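Local coordinates for protein peroxisomal acyl-coenzyme A oxidase 1 (Arabidopsis thaliana, PDB 1W07) that oxidises long- and medium-chain acyl-CoAs to 2-trans-enoyl-CoAs in peroxisomal fatty-acid breakdown, using FAD and passing the electrons to oxygen to give hydrogen peroxide, at residues I132-Q137 / G177-V182; S172-G177 / N239-F244; P218-G223 / D245-P250; G148-A153 / T166-A171. The protein carries 1 engineered substitution. All coordinates share one frame; numbering follows the deposited sequence. Where two conformers were deposited one is given.

All four contacts lie in the acyl-CoA dehydrogenase-type middle domain and tie its strands and loops together. Contacts 1 and 2 are buried, share Gly177 and meet the flavin: contact 1 brings main-chain atoms to its pyrimidine edge, whereas contact 2 is a paired-strand interface with a tryptophan over the benzenoid part. Contact 3 lies at the surface and extends the pairing of strands 220-224 and 240-244 by one bond, with a water-linked polar fringe. Contact 4 is partly buried and sets a glutamate against a threonine-rich turn. Main-chain bonds dominate contact 2, apolar and water-mediated contacts join the segments of contact 1, and side-chain polarity marks contacts 3 and 4.

Contact 1: residues I132-Q137 / G177-V182; sequences IGCYAQ and GGLGKV. With FAD (flavin-adenine dinucleotide), chain I.
Cys134 and Gly178 face each other with CA atoms 5.8 Å apart, while Ile132 and Val182 stand 7.2 Å apart at CA, and no direct hydrogen bond joins the two backbones. Gly178 has a positive phi of 82°, and a beta carbon there would point at Cys134. The thiol of Cys134 sits between its own backbone N and carbonyl carbon (chi1 55°), which lays SG against Leu179, 3.8 Å from Leu179 CB. Further along, Ile132 CG2 meets Val182 CG1 at 3.8 Å, the two branched side chains crossing obliquely. The polar join is made through the flavin and one water. FAD N3 donates to Tyr135 O at 2.8 Å, Gln137 N donates to FAD O2 at 3.0 Å, and from the other segment Gly177 N reaches FAD O4 at 3.1 Å, nearly straight at 165°. The water accepts from Tyr135 N and lies within bonding distance of both Gly177 O and FAD O4. Tyr135 CB points away from 177-182, its ring has FAD O2 near its plane at the edge, and Tyr135 OH donates to Gln137 OE1 at 2.9 Å. An alanine at Tyr135 would probably leave the Gln137 amide oxygen without this donor and open a gap beside the pyrimidine edge. Strand 133-136 runs parallel to strand 185-194, to which it is hydrogen-bonded; helix 98-113 packs on Ile132, Tyr135 and Val182, helix 58-78 covers Val182, and Leu651 and Leu655 of the second subunit close over Val182 and Ile132.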
# COMPACT_ATOMS: atom_id res chain seq x y z
N ILE B 132 -9.12 -1.26 34.15
CA ILE B 132 -8.50 -1.27 32.83
C ILE B 132 -8.97 -0.01 32.13
O ILE B 132 -10.17 0.22 31.94
CB ILE B 132 -8.92 -2.54 32.02
CG1 ILE B 132 -8.35 -3.79 32.70
CG2 ILE B 132 -8.39 -2.47 30.60
CD1 ILE B 132 -8.79 -5.10 32.07
N GLY B 133 -8.01 0.83 31.74
CA GLY B 133 -8.36 2.09 31.11
C GLY B 133 -7.95 2.24 29.66
O GLY B 133 -7.09 1.51 29.16
N CYS B 134 -8.57 3.20 29.00
CA CYS B 134 -8.28 3.49 27.60
C CYS B 134 -8.20 5.01 27.45
O CYS B 134 -8.53 5.74 28.38
CB CYS B 134 -9.39 2.92 26.71
SG CYS B 134 -11.07 3.45 27.10
N TYR B 135 -7.75 5.46 26.28
CA TYR B 135 -7.59 6.88 25.98
C TYR B 135 -8.71 7.32 25.04
O TYR B 135 -8.62 7.12 23.83
CB TYR B 135 -6.23 7.09 25.29
CG TYR B 135 -5.75 8.52 25.24
CD1 TYR B 135 -5.17 9.12 26.35
CD2 TYR B 135 -5.90 9.28 24.07
CE1 TYR B 135 -4.74 10.44 26.31
CE2 TYR B 135 -5.47 10.60 24.03
CZ TYR B 135 -4.90 11.17 25.15
OH TYR B 135 -4.51 12.49 25.12
N ALA B 136 -9.77 7.92 25.59
CA ALA B 136 -10.90 8.33 24.77
C ALA B 136 -10.88 9.81 24.39
O ALA B 136 -11.48 10.66 25.06
CB ALA B 136 -12.21 7.99 25.48
N GLN B 137 -10.18 10.11 23.31
CA GLN B 137 -10.09 11.48 22.87
C GLN B 137 -10.85 11.67 21.55
O GLN B 137 -11.83 12.41 21.49
CB GLN B 137 -8.61 11.87 22.72
CG GLN B 137 -8.34 13.24 22.12
CD GLN B 137 -6.87 13.60 22.16
OE1 GLN B 137 -6.31 13.85 23.23
NE2 GLN B 137 -6.22 13.61 21.00
N GLY B 177 -8.69 2.43 21.38
CA GLY B 177 -8.34 1.02 21.55
C GLY B 177 -8.65 0.57 22.97
O GLY B 177 -8.38 1.31 23.92
N GLY B 178 -9.22 -0.62 23.11
CA GLY B 178 -9.55 -1.17 24.42
C GLY B 178 -10.85 -0.67 25.01
O GLY B 178 -11.29 -1.09 26.09
N LEU B 179 -11.49 0.26 24.30
CA LEU B 179 -12.75 0.84 24.72
C LEU B 179 -13.93 -0.03 24.34
O LEU B 179 -14.91 -0.12 25.08
CB LEU B 179 -12.91 2.21 24.07
CG LEU B 179 -14.27 2.91 24.19
CD1 LEU B 179 -14.55 3.27 25.66
CD2 LEU B 179 -14.26 4.16 23.29
N GLY B 180 -13.84 -0.67 23.18
CA GLY B 180 -14.93 -1.48 22.68
C GLY B 180 -15.59 -2.49 23.61
O GLY B 180 -16.81 -2.55 23.70
N LYS B 181 -14.78 -3.30 24.29
CA LYS B 181 -15.34 -4.32 25.16
C LYS B 181 -14.59 -4.54 26.47
O LYS B 181 -15.15 -5.10 27.40
CB LYS B 181 -15.41 -5.65 24.41
CG LYS B 181 -16.30 -5.64 23.15
CD LYS B 181 -17.77 -5.39 23.47
CE LYS B 181 -18.57 -5.07 22.21
NZ LYS B 181 -19.98 -4.72 22.52
N VAL B 182 -13.36 -4.05 26.56
CA VAL B 182 -12.56 -4.32 27.75
C VAL B 182 -12.49 -3.29 28.86
O VAL B 182 -12.79 -3.61 30.01
CB VAL B 182 -11.12 -4.67 27.34
CG1 VAL B 182 -10.28 -5.06 28.59
CG2 VAL B 182 -11.18 -5.80 26.32
PA FAD I . -8.23 14.12 9.41
O1A FAD I . -7.33 14.90 10.30
O2A FAD I . -9.66 14.49 9.38
O5B FAD I . -7.62 14.16 7.93
C5B FAD I . -8.32 13.59 6.82
C4B FAD I . -7.73 14.08 5.50
O4B FAD I . -7.80 15.52 5.51
C3B FAD I . -6.24 13.72 5.40
O3B FAD I . -5.86 13.65 4.02
C2B FAD I . -5.57 14.91 6.08
O2B FAD I . -4.26 15.12 5.54
C1B FAD I . -6.47 16.05 5.58
N9A FAD I . -6.40 17.22 6.49
C8A FAD I . -7.00 17.33 7.68
N7A FAD I . -6.72 18.51 8.21
C5A FAD I . -5.92 19.16 7.37
C6A FAD I . -5.32 20.42 7.39
N6A FAD I . -5.42 21.22 8.44
N1A FAD I . -4.56 20.81 6.28
C2A FAD I . -4.41 19.93 5.20
N3A FAD I . -4.98 18.75 5.22
C4A FAD I . -5.73 18.34 6.27
N1 FAD I . -7.86 8.08 19.11
C2 FAD I . -7.95 8.11 20.51
O2 FAD I . -8.36 9.11 21.08
N3 FAD I . -7.58 6.97 21.24
C4 FAD I . -7.13 5.82 20.58
O4 FAD I . -6.78 4.83 21.23
C4X FAD I . -7.07 5.80 19.19
N5 FAD I . -6.70 4.63 18.50
C5X FAD I . -6.65 4.59 17.10
C6 FAD I . -6.39 3.39 16.45
C7 FAD I . -6.46 3.33 15.06
C7M FAD I . -6.18 1.99 14.37
C8 FAD I . -6.77 4.48 14.32
C8M FAD I . -6.85 4.44 12.79
C9 FAD I . -7.02 5.67 14.99
C9A FAD I . -6.96 5.75 16.37
N10 FAD I . -7.27 6.93 17.06
C10 FAD I . -7.42 6.93 18.46
C1' FAD I . -7.58 8.18 16.32
C2' FAD I . -6.28 8.82 15.82
O2' FAD I . -5.37 9.01 16.91
C3' FAD I . -6.47 10.15 15.09
O3' FAD I . -7.13 11.08 15.96
C4' FAD I . -7.29 10.01 13.81
O4' FAD I . -7.02 8.76 13.15
C5' FAD I . -6.94 11.17 12.87
O5' FAD I . -7.55 10.97 11.59
P FAD I . -8.75 11.91 11.09
O1P FAD I . -9.87 11.03 10.72
O2P FAD I . -8.97 12.97 12.10
O3P FAD I . -8.11 12.56 9.76
O HOH W 1 -7.55 3.94 23.99

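Contact 2: residues S172-G177 / N239-F244; sequences SKWWPG and NGFLMF. With FAD (flavin-adenine dinucleotide), chain I.
Asn239 ND2 donates to Trp175 O at 2.6 Å and 158°, with the acceptor near the amide plane of Asn239. The same amide lies at the edge of the Trp175 indole, so one side chain bonds the carbonyl and packs against the ring edge. One face of that indole covers the flavin's benzenoid part, with FAD C8 3.6 Å above its plane; on the opposite face is Trp174 NE1. An alanine here would probably leave the benzenoid part of the flavin without its indole cover and open a gap between it and Trp174. The second shell is the antiparallel pairing of strands 173-174 and 240-244. Gly240 O accepts from Trp175 N at 2.9 Å, and Gly240 N donates to Pro176 O at 3.1 Å, while Lys173 N donates to Leu242 O at 2.9 Å. Trp174 and Phe241, a non-hydrogen-bonded pair, turn nearly parallel rings (20°) that are slid apart. Phe630 of the second subunit meets both edge-to-face. Farther out, Lys228 binds Asn239 OD1, and Lys173 NZ bonds to Tyr189 O and makes a salt bridge with Glu139. Backbone pairing and the Asn239 amide bond fix the peptide at Trp175, and with it the indole on the flavin, consistent with holding the isoalloxazine in place.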
# COMPACT_ATOMS: atom_id res chain seq x y z
N SER B 172 -19.73 11.56 19.45
CA SER B 172 -19.43 10.23 19.99
C SER B 172 -17.95 9.89 19.88
O SER B 172 -17.33 10.13 18.85
CB SER B 172 -20.25 9.17 19.24
OG SER B 172 -21.63 9.48 19.24
N LYS B 173 -17.38 9.32 20.94
CA LYS B 173 -15.97 8.93 20.93
C LYS B 173 -15.90 7.81 19.90
O LYS B 173 -16.83 7.00 19.80
CB LYS B 173 -15.51 8.42 22.30
CG LYS B 173 -15.51 9.50 23.36
CD LYS B 173 -14.64 10.67 22.91
CE LYS B 173 -14.69 11.82 23.90
NZ LYS B 173 -13.85 12.99 23.49
N TRP B 174 -14.82 7.76 19.14
CA TRP B 174 -14.70 6.77 18.07
C TRP B 174 -13.22 6.51 17.78
O TRP B 174 -12.47 7.45 17.51
CB TRP B 174 -15.41 7.34 16.83
CG TRP B 174 -15.66 6.37 15.71
CD1 TRP B 174 -14.77 5.99 14.74
CD2 TRP B 174 -16.85 5.63 15.48
NE1 TRP B 174 -15.35 5.05 13.93
CE2 TRP B 174 -16.63 4.81 14.36
CE3 TRP B 174 -18.10 5.56 16.13
CZ2 TRP B 174 -17.60 3.94 13.85
CZ3 TRP B 174 -19.07 4.70 15.63
CH2 TRP B 174 -18.81 3.89 14.50
N TRP B 175 -12.84 5.23 17.87
CA TRP B 175 -11.48 4.70 17.65
C TRP B 175 -10.69 4.22 18.86
O TRP B 175 -9.81 3.36 18.73
CB TRP B 175 -10.59 5.68 16.85
CG TRP B 175 -10.79 5.56 15.37
CD1 TRP B 175 -11.35 6.48 14.53
CD2 TRP B 175 -10.57 4.39 14.57
NE1 TRP B 175 -11.50 5.95 13.27
CE2 TRP B 175 -11.04 4.66 13.27
CE3 TRP B 175 -10.03 3.12 14.85
CZ2 TRP B 175 -10.99 3.72 12.24
CZ3 TRP B 175 -9.98 2.18 13.82
CH2 TRP B 175 -10.46 2.49 12.53
N PRO B 176 -10.96 4.76 20.07
CA PRO B 176 -10.20 4.33 21.24
C PRO B 176 -9.96 2.82 21.41
O PRO B 176 -10.89 2.04 21.54
CB PRO B 176 -10.99 4.94 22.40
CG PRO B 176 -11.39 6.28 21.80
CD PRO B 176 -11.91 5.83 20.44
N GLY B 177 -8.69 2.43 21.38
CA GLY B 177 -8.34 1.02 21.55
C GLY B 177 -8.65 0.57 22.97
O GLY B 177 -8.38 1.31 23.92
N ASN B 239 -11.42 -1.49 19.18
CA ASN B 239 -11.53 -0.04 19.02
C ASN B 239 -13.02 0.25 19.14
O ASN B 239 -13.85 -0.43 18.52
CB ASN B 239 -10.99 0.42 17.66
CG ASN B 239 -9.50 0.20 17.54
OD1 ASN B 239 -9.05 -0.78 16.96
ND2 ASN B 239 -8.72 1.12 18.11
N GLY B 240 -13.38 1.23 19.95
CA GLY B 240 -14.79 1.45 20.12
C GLY B 240 -15.35 2.84 20.03
O GLY B 240 -14.66 3.80 19.68
N PHE B 241 -16.64 2.92 20.31
CA PHE B 241 -17.30 4.20 20.32
C PHE B 241 -17.84 4.37 21.73
O PHE B 241 -17.91 3.41 22.49
CB PHE B 241 -18.42 4.23 19.26
CG PHE B 241 -19.45 3.17 19.44
CD1 PHE B 241 -20.47 3.31 20.38
CD2 PHE B 241 -19.42 2.03 18.64
CE1 PHE B 241 -21.45 2.32 20.52
CE2 PHE B 241 -20.39 1.04 18.77
CZ PHE B 241 -21.42 1.19 19.72
N LEU B 242 -18.19 5.60 22.09
CA LEU B 242 -18.68 5.87 23.43
C LEU B 242 -19.49 7.15 23.45
O LEU B 242 -19.03 8.18 22.97
CB LEU B 242 -17.51 5.99 24.40
CG LEU B 242 -17.78 6.45 25.85
CD1 LEU B 242 -18.73 5.49 26.53
CD2 LEU B 242 -16.46 6.52 26.61
N MET B 243 -20.69 7.07 24.01
CA MET B 243 -21.56 8.24 24.10
C MET B 243 -21.99 8.37 25.57
O MET B 243 -22.20 7.37 26.26
CB MET B 243 -22.81 8.06 23.21
CG MET B 243 -22.55 7.90 21.69
SD MET B 243 -24.02 8.17 20.64
CE MET B 243 -25.08 6.83 21.15
N PHE B 244 -22.12 9.61 26.04
CA PHE B 244 -22.55 9.85 27.41
C PHE B 244 -23.87 10.60 27.40
O PHE B 244 -24.01 11.60 26.71
CB PHE B 244 -21.52 10.69 28.17
CG PHE B 244 -20.10 10.23 28.00
CD1 PHE B 244 -19.36 10.63 26.90
CD2 PHE B 244 -19.51 9.41 28.95
CE1 PHE B 244 -18.04 10.23 26.74
CE2 PHE B 244 -18.18 9.01 28.81
CZ PHE B 244 -17.45 9.42 27.70
PA FAD I . -8.23 14.12 9.41
O1A FAD I . -7.33 14.90 10.30
O2A FAD I . -9.66 14.49 9.38
O5B FAD I . -7.62 14.16 7.93
C5B FAD I . -8.32 13.59 6.82
C4B FAD I . -7.73 14.08 5.50
O4B FAD I . -7.80 15.52 5.51
C3B FAD I . -6.24 13.72 5.40
O3B FAD I . -5.86 13.65 4.02
C2B FAD I . -5.57 14.91 6.08
O2B FAD I . -4.26 15.12 5.54
C1B FAD I . -6.47 16.05 5.58
N9A FAD I . -6.40 17.22 6.49
C8A FAD I . -7.00 17.33 7.68
N7A FAD I . -6.72 18.51 8.21
C5A FAD I . -5.92 19.16 7.37
C6A FAD I . -5.32 20.42 7.39
N6A FAD I . -5.42 21.22 8.44
N1A FAD I . -4.56 20.81 6.28
C2A FAD I . -4.41 19.93 5.20
N3A FAD I . -4.98 18.75 5.22
C4A FAD I . -5.73 18.34 6.27
N1 FAD I . -7.86 8.08 19.11
C2 FAD I . -7.95 8.11 20.51
O2 FAD I . -8.36 9.11 21.08
N3 FAD I . -7.58 6.97 21.24
C4 FAD I . -7.13 5.82 20.58
O4 FAD I . -6.78 4.83 21.23
C4X FAD I . -7.07 5.80 19.19
N5 FAD I . -6.70 4.63 18.50
C5X FAD I . -6.65 4.59 17.10
C6 FAD I . -6.39 3.39 16.45
C7 FAD I . -6.46 3.33 15.06
C7M FAD I . -6.18 1.99 14.37
C8 FAD I . -6.77 4.48 14.32
C8M FAD I . -6.85 4.44 12.79
C9 FAD I . -7.02 5.67 14.99
C9A FAD I . -6.96 5.75 16.37
N10 FAD I . -7.27 6.93 17.06
C10 FAD I . -7.42 6.93 18.46
C1' FAD I . -7.58 8.18 16.32
C2' FAD I . -6.28 8.82 15.82
O2' FAD I . -5.37 9.01 16.91
C3' FAD I . -6.47 10.15 15.09
O3' FAD I . -7.13 11.08 15.96
C4' FAD I . -7.29 10.01 13.81
O4' FAD I . -7.02 8.76 13.15
C5' FAD I . -6.94 11.17 12.87
O5' FAD I . -7.55 10.97 11.59
P FAD I . -8.75 11.91 11.09
O1P FAD I . -9.87 11.03 10.72
O2P FAD I . -8.97 12.97 12.10
O3P FAD I . -8.11 12.56 9.76

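Contact 3: residues P218-G223 / D245-P250; sequences PNITVG and DHVRIP
Asn219 O accepts the backbone N-H of Asp245, N to O 3.1 Å. This bond continues the register of strands 220-224 and 240-244, in which Thr221 pairs with Met243 and Gly223 with Phe241. The Asn219 side chain then runs across the chain of the other segment. Its CB lies 3.3 Å from Asp245 O and also faces Val247 CG2. CG is anti to the carbonyl carbon (chi1 -61°), a turn that keeps the amide over the Asp245 backbone, with CG 3.4 Å from Asp245 O. At the tip, ND2 approaches that same oxygen more loosely, while OD1 takes a hydrogen bond of 2.7 Å from a water. The water gives its other proton to Asp245 OD2 at 2.5 Å, so it spans the two side chains, whose amide and carboxylate planes are 57° apart. Beside these polar groups the packing is apolar. Ile220, bent at its second torsion (chi2 -68°), brings CD1 to 3.5 Å from Val247 CG2, tighter than usual for two carbons, with the side chains crossing at about a right angle. Val247 CG2 also lies 3.6 Å from Asn219 O. Beyond it the chain joins the other sheet, where strand 247-250 pairs with strand 161-165. The contact thus bridges two sheets where the chain passes between them. Chemically, the exposed Asn219 and Asp245 side chains are linked through a water and not directly, so the direct hold between the segments rests on the backbone bond and the packing of Ile220 against the buried Val247.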
# COMPACT_ATOMS: atom_id res chain seq x y z
N PRO B 218 -24.86 3.24 34.11
CA PRO B 218 -26.01 4.03 33.67
C PRO B 218 -25.65 5.18 32.73
O PRO B 218 -24.69 5.91 32.98
CB PRO B 218 -26.61 4.52 34.98
CG PRO B 218 -26.35 3.36 35.90
CD PRO B 218 -24.91 3.04 35.57
N ASN B 219 -26.41 5.32 31.65
CA ASN B 219 -26.22 6.38 30.66
C ASN B 219 -24.97 6.25 29.80
O ASN B 219 -24.58 7.19 29.09
CB ASN B 219 -26.24 7.74 31.37
CG ASN B 219 -27.56 8.00 32.08
OD1 ASN B 219 -28.63 7.74 31.52
ND2 ASN B 219 -27.48 8.50 33.30
N ILE B 220 -24.35 5.08 29.84
CA ILE B 220 -23.15 4.82 29.05
C ILE B 220 -23.48 3.93 27.87
O ILE B 220 -24.00 2.83 28.03
CB ILE B 220 -22.06 4.12 29.91
CG1 ILE B 220 -21.56 5.06 31.01
CG2 ILE B 220 -20.89 3.68 29.02
CD1 ILE B 220 -20.79 6.26 30.49
N THR B 221 -23.18 4.42 26.67
CA THR B 221 -23.39 3.67 25.43
C THR B 221 -21.99 3.39 24.87
O THR B 221 -21.28 4.32 24.49
CB THR B 221 -24.20 4.48 24.42
OG1 THR B 221 -25.49 4.76 24.95
CG2 THR B 221 -24.35 3.72 23.11
N VAL B 222 -21.60 2.12 24.86
CA VAL B 222 -20.28 1.73 24.37
C VAL B 222 -20.31 0.47 23.51
O VAL B 222 -21.16 -0.40 23.69
CB VAL B 222 -19.29 1.52 25.57
CG1 VAL B 222 -19.80 0.40 26.48
CG2 VAL B 222 -17.89 1.22 25.06
N GLY B 223 -19.38 0.38 22.56
CA GLY B 223 -19.34 -0.78 21.69
C GLY B 223 -18.13 -0.73 20.78
O GLY B 223 -17.33 0.21 20.87
N ASP B 245 -24.85 10.11 28.16
CA ASP B 245 -26.14 10.79 28.25
C ASP B 245 -26.15 11.48 29.61
O ASP B 245 -26.69 10.95 30.58
CB ASP B 245 -27.31 9.80 28.16
CG ASP B 245 -28.67 10.50 28.07
OD1 ASP B 245 -28.71 11.72 28.32
OD2 ASP B 245 -29.68 9.84 27.76
N HIS B 246 -25.51 12.64 29.68
CA HIS B 246 -25.42 13.40 30.92
C HIS B 246 -24.86 12.56 32.07
O HIS B 246 -25.44 12.51 33.16
CB HIS B 246 -26.80 13.96 31.29
CG HIS B 246 -27.38 14.87 30.25
ND1 HIS B 246 -26.84 16.11 29.98
CD2 HIS B 246 -28.42 14.71 29.40
CE1 HIS B 246 -27.53 16.67 29.00
NE2 HIS B 246 -28.49 15.85 28.63
N VAL B 247 -23.73 11.91 31.82
CA VAL B 247 -23.08 11.09 32.83
C VAL B 247 -22.47 12.01 33.88
O VAL B 247 -21.95 13.08 33.55
CB VAL B 247 -21.97 10.20 32.20
CG1 VAL B 247 -21.14 9.55 33.30
CG2 VAL B 247 -22.59 9.14 31.32
N ARG B 248 -22.52 11.59 35.14
CA ARG B 248 -21.99 12.38 36.24
C ARG B 248 -20.79 11.74 36.93
O ARG B 248 -20.78 10.55 37.22
CB ARG B 248 -23.11 12.65 37.26
CG ARG B 248 -24.18 13.64 36.79
CD ARG B 248 -25.33 13.75 37.80
NE ARG B 248 -26.27 14.81 37.43
CZ ARG B 248 -26.11 16.10 37.75
NH1 ARG B 248 -25.06 16.49 38.45
NH2 ARG B 248 -27.00 16.99 37.34
N ILE B 249 -19.78 12.55 37.19
CA ILE B 249 -18.58 12.06 37.86
C ILE B 249 -18.13 13.07 38.90
O ILE B 249 -18.40 14.27 38.76
CB ILE B 249 -17.41 11.86 36.87
CG1 ILE B 249 -17.06 13.21 36.23
CG2 ILE B 249 -17.78 10.82 35.82
CD1 ILE B 249 -15.73 13.21 35.49
N PRO B 250 -17.45 12.61 39.95
CA PRO B 250 -16.97 13.51 41.01
C PRO B 250 -16.04 14.58 40.44
O PRO B 250 -15.24 14.32 39.54
CB PRO B 250 -16.24 12.55 41.95
CG PRO B 250 -17.04 11.29 41.83
CD PRO B 250 -17.23 11.20 40.33
O HOH W 2 -29.47 7.59 28.93

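Contact 4: residues G148-A153 / T166-A171; sequences GLETTA and TPTQTA
Glu150 reaches over the turn of 166-171, extended beyond CG; its side chain crosses that of Thr170 at a slant and that of Thr168 at about a right angle. Thr170 OG1 donates to Glu150 OE2 at 2.8 Å on the syn side, only 16° out of the carboxylate plane. The Thr170 hydroxyl sits between its own backbone N and carbonyl carbon (chi1 59°), which turns it toward the carboxylate; it in turn accepts from Thr168 OG1 at 3.1 Å. The two threonine hydroxyls thus lie side by side before the carboxylate, Thr170 OG1 at OE2 and Thr168 OG1 3.0 Å from Glu150 OE1. Nearer the backbone, Glu150 CB packs on Ala171 CB at 3.5 Å. Pro167 CG lies 3.2 Å from Glu150 O, and its ring also nears the methyl of Thr152. Thr151 points its hydroxyl elsewhere: Glu139 OE2 is hydrogen-bonded to it, and a water donates to Thr151 OG1 at 2.6 Å. This water also bonds Thr166 OG1 at 2.8 Å, linking the two segments close to Ala171 O. Ala171 N donates to Thr168 O at 2.9 Å, the i to i+3 bond of the 3-10 segment 169-171. This is a side-chain contact between the chain leading into strand 152-156 and the chain leaving strand 161-165, at the open end of this antiparallel beta hairpin in the middle domain of the acyl-CoA dehydrogenase fold.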
# COMPACT_ATOMS: atom_id res chain seq x y z
N GLY B 148 -11.37 20.80 18.43
CA GLY B 148 -12.74 20.79 17.91
C GLY B 148 -13.64 19.75 18.56
O GLY B 148 -14.80 19.64 18.17
N LEU B 149 -13.13 19.00 19.54
CA LEU B 149 -13.94 17.99 20.23
C LEU B 149 -15.25 18.62 20.69
O LEU B 149 -15.26 19.77 21.14
CB LEU B 149 -13.21 17.42 21.45
CG LEU B 149 -11.91 16.66 21.15
CD1 LEU B 149 -11.37 16.06 22.45
CD2 LEU B 149 -12.19 15.57 20.11
N GLU B 150 -16.34 17.85 20.58
CA GLU B 150 -17.69 18.30 20.94
C GLU B 150 -18.16 17.81 22.31
O GLU B 150 -19.06 18.41 22.90
CB GLU B 150 -18.71 17.84 19.89
CG GLU B 150 -18.40 18.28 18.47
CD GLU B 150 -19.43 17.81 17.47
OE1 GLU B 150 -20.61 18.23 17.57
OE2 GLU B 150 -19.07 17.01 16.57
N THR B 151 -17.58 16.73 22.80
CA THR B 151 -18.00 16.21 24.10
C THR B 151 -17.81 17.31 25.16
O THR B 151 -16.80 18.02 25.16
CB THR B 151 -17.20 14.94 24.48
OG1 THR B 151 -17.43 13.94 23.49
CG2 THR B 151 -17.66 14.40 25.86
N THR B 152 -18.78 17.46 26.04
CA THR B 152 -18.69 18.49 27.06
C THR B 152 -18.61 17.94 28.47
O THR B 152 -19.09 16.84 28.75
CB THR B 152 -19.89 19.46 26.99
OG1 THR B 152 -21.10 18.72 27.13
CG2 THR B 152 -19.91 20.17 25.67
N ALA B 153 -17.99 18.71 29.36
CA ALA B 153 -17.86 18.37 30.76
C ALA B 153 -18.24 19.64 31.55
O ALA B 153 -17.41 20.54 31.74
CB ALA B 153 -16.42 17.94 31.08
N THR B 166 -22.65 13.90 25.43
CA THR B 166 -22.38 13.80 24.00
C THR B 166 -23.48 14.59 23.28
O THR B 166 -24.57 14.06 23.01
CB THR B 166 -22.41 12.32 23.53
OG1 THR B 166 -21.47 11.56 24.31
CG2 THR B 166 -22.03 12.22 22.06
N PRO B 167 -23.20 15.86 22.97
CA PRO B 167 -24.14 16.77 22.28
C PRO B 167 -24.84 16.17 21.07
O PRO B 167 -26.07 16.17 21.00
CB PRO B 167 -23.25 17.95 21.91
CG PRO B 167 -22.28 17.99 23.02
CD PRO B 167 -21.92 16.54 23.21
N THR B 168 -24.05 15.67 20.11
CA THR B 168 -24.58 15.09 18.89
C THR B 168 -23.92 13.76 18.57
O THR B 168 -22.97 13.35 19.23
CB THR B 168 -24.35 16.02 17.70
OG1 THR B 168 -22.95 16.34 17.60
CG2 THR B 168 -25.16 17.30 17.87
N GLN B 169 -24.43 13.07 17.55
CA GLN B 169 -23.88 11.77 17.18
C GLN B 169 -22.41 11.88 16.81
O GLN B 169 -21.62 11.00 17.13
CB GLN B 169 -24.68 11.17 16.02
CG GLN B 169 -24.32 9.73 15.71
CD GLN B 169 -25.15 9.18 14.57
OE1 GLN B 169 -25.22 9.77 13.50
NE2 GLN B 169 -25.78 8.03 14.81
N THR B 170 -22.05 12.97 16.13
CA THR B 170 -20.67 13.19 15.71
C THR B 170 -19.73 13.48 16.89
O THR B 170 -18.51 13.48 16.74
CB THR B 170 -20.56 14.37 14.69
OG1 THR B 170 -21.07 15.58 15.27
CG2 THR B 170 -21.37 14.04 13.44
N ALA B 171 -20.32 13.70 18.07
CA ALA B 171 -19.54 13.97 19.28
C ALA B 171 -19.14 12.65 19.93
O ALA B 171 -18.32 12.62 20.84
CB ALA B 171 -20.37 14.81 20.26
O HOH W 3 -18.78 11.70 23.43